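Local coordinates for uncharacterized protein (Sulfolobus tokodaii, PDB 2PD2) that is of unknown function but belongs to the DsrE/DsrF-like family, some of whose relatives take part in sulfur transfer, at residues E33-Q38 with V92-R97. Numbering follows the deposited sequence.
Sequences EVVLHQ and VGEIVR
Alternate residues of strand 31-36 and the loop after it, Glu33, Val35 and His37, turn their side chains onto helix 91-100, which runs roughly antiparallel to the strand (149° between the axes of the short segments). Glu94 can be followed outward from the helix. Its CB leads to CG, anti to the backbone N, and CG lies 3.8 Å from Val35 CG2 while also resting beside the Glu33 carboxylate. There the chain bends (chi2 72°), and CD carries OE2 to within 2.5 Å of Glu33 OE2, the two carboxylates being tilted 31° apart. Oxygens this close suggest that one acid keeps a proton, and the buried setting of Glu33 would probably raise its affinity for one. An alanine in place of Glu94 would probably cost Glu33 this close carboxylate partner and take away part of the cover over Val35 CG2. The arrangement is the layered alpha/beta packing of the DsrE-like fold, a helix packed on one face of a parallel sheet in which strand 31-36 is central, between strands 2-7 and 63-67. Further along, Ile95 CG1 sits 3.9 Å from Val35 CB, and its CD1 comes to 4.0 Å from His37 NE2, the two side chains crossing at about a right angle. Val92 CG1 comes to 3.5 Å from His37 CE1, and this pair too crosses at about a right angle. The imidazole, set between the backbone N and the carbonyl carbon, the crowded position, hydrogen-bonds through NE2 to Gln6, while Leu108 of the second subunit packs on His37.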
# COMPACT_ATOMS: atom_id res chain seq x y z
N GLU A 33 -9.03 -3.76 12.55
CA GLU A 33 -7.82 -4.28 13.18
C GLU A 33 -6.66 -3.54 12.51
O GLU A 33 -6.52 -3.55 11.29
CB GLU A 33 -7.63 -5.78 12.94
CG GLU A 33 -6.29 -6.27 13.51
CD GLU A 33 -6.04 -7.75 13.28
OE1 GLU A 33 -7.00 -8.53 13.28
OE2 GLU A 33 -4.86 -8.13 13.12
N VAL A 34 -5.83 -2.89 13.31
CA VAL A 34 -4.70 -2.16 12.77
C VAL A 34 -3.41 -2.89 13.11
O VAL A 34 -3.11 -3.11 14.28
CB VAL A 34 -4.62 -0.73 13.33
CG1 VAL A 34 -3.50 0.03 12.64
CG2 VAL A 34 -5.96 -0.02 13.14
N VAL A 35 -2.66 -3.25 12.08
CA VAL A 35 -1.40 -3.95 12.24
C VAL A 35 -0.21 -3.03 11.94
O VAL A 35 -0.05 -2.56 10.81
CB VAL A 35 -1.31 -5.16 11.29
CG1 VAL A 35 0.07 -5.83 11.41
CG2 VAL A 35 -2.43 -6.15 11.59
N LEU A 36 0.62 -2.78 12.95
CA LEU A 36 1.79 -1.93 12.75
C LEU A 36 3.06 -2.78 12.69
O LEU A 36 3.31 -3.60 13.58
CB LEU A 36 1.91 -0.88 13.85
CG LEU A 36 0.74 0.11 13.97
CD1 LEU A 36 -0.39 -0.51 14.78
CD2 LEU A 36 1.21 1.39 14.64
N HIS A 37 3.85 -2.59 11.63
CA HIS A 37 5.10 -3.31 11.49
C HIS A 37 6.20 -2.43 10.92
O HIS A 37 5.99 -1.24 10.67
CB HIS A 37 4.92 -4.60 10.66
CG HIS A 37 4.54 -4.37 9.22
ND1 HIS A 37 5.35 -4.78 8.18
CD2 HIS A 37 3.43 -3.86 8.66
CE1 HIS A 37 4.74 -4.52 7.03
NE2 HIS A 37 3.57 -3.96 7.30
N GLN A 38 7.38 -3.01 10.74
CA GLN A 38 8.54 -2.25 10.29
C GLN A 38 8.73 -1.11 11.30
O GLN A 38 8.46 -1.28 12.48
CB GLN A 38 8.36 -1.70 8.88
CG GLN A 38 8.27 -2.77 7.79
CD GLN A 38 8.45 -2.20 6.39
OE1 GLN A 38 8.42 -0.98 6.19
NE2 GLN A 38 8.64 -3.08 5.41
N VAL A 92 3.09 -9.02 8.72
CA VAL A 92 2.71 -9.32 7.35
C VAL A 92 1.93 -10.64 7.28
O VAL A 92 1.02 -10.78 6.47
CB VAL A 92 3.95 -9.38 6.42
CG1 VAL A 92 4.57 -7.99 6.34
CG2 VAL A 92 4.97 -10.37 6.95
N GLY A 93 2.28 -11.59 8.14
CA GLY A 93 1.55 -12.85 8.16
C GLY A 93 0.12 -12.63 8.62
O GLY A 93 -0.82 -13.25 8.12
N GLU A 94 -0.06 -11.73 9.59
CA GLU A 94 -1.38 -11.40 10.11
C GLU A 94 -2.21 -10.71 9.02
O GLU A 94 -3.38 -11.05 8.80
CB GLU A 94 -1.24 -10.47 11.32
CG GLU A 94 -2.56 -9.93 11.87
CD GLU A 94 -3.39 -10.98 12.59
OE1 GLU A 94 -3.02 -12.17 12.55
OE2 GLU A 94 -4.43 -10.61 13.19
N ILE A 95 -1.60 -9.75 8.34
CA ILE A 95 -2.26 -9.00 7.28
C ILE A 95 -2.76 -9.96 6.19
O ILE A 95 -3.90 -9.88 5.74
CB ILE A 95 -1.30 -7.94 6.69
CG1 ILE A 95 -1.08 -6.82 7.72
CG2 ILE A 95 -1.85 -7.38 5.39
CD1 ILE A 95 0.06 -5.86 7.38
N VAL A 96 -1.90 -10.89 5.79
CA VAL A 96 -2.28 -11.86 4.77
C VAL A 96 -3.38 -12.80 5.28
O VAL A 96 -4.36 -13.05 4.58
CB VAL A 96 -1.04 -12.67 4.30
CG1 VAL A 96 -1.48 -13.87 3.48
CG2 VAL A 96 -0.12 -11.76 3.47
N ARG A 97 -3.22 -13.32 6.50
CA ARG A 97 -4.23 -14.23 7.05
C ARG A 97 -5.60 -13.58 7.21
O ARG A 97 -6.61 -14.19 6.87
CB ARG A 97 -3.76 -14.81 8.40
CG ARG A 97 -2.82 -15.99 8.28
CD ARG A 97 -2.54 -16.64 9.63
NE ARG A 97 -1.67 -15.82 10.46
CZ ARG A 97 -0.34 -15.88 10.43
NH1 ARG A 97 0.27 -16.72 9.60
NH2 ARG A 97 0.39 -15.09 11.21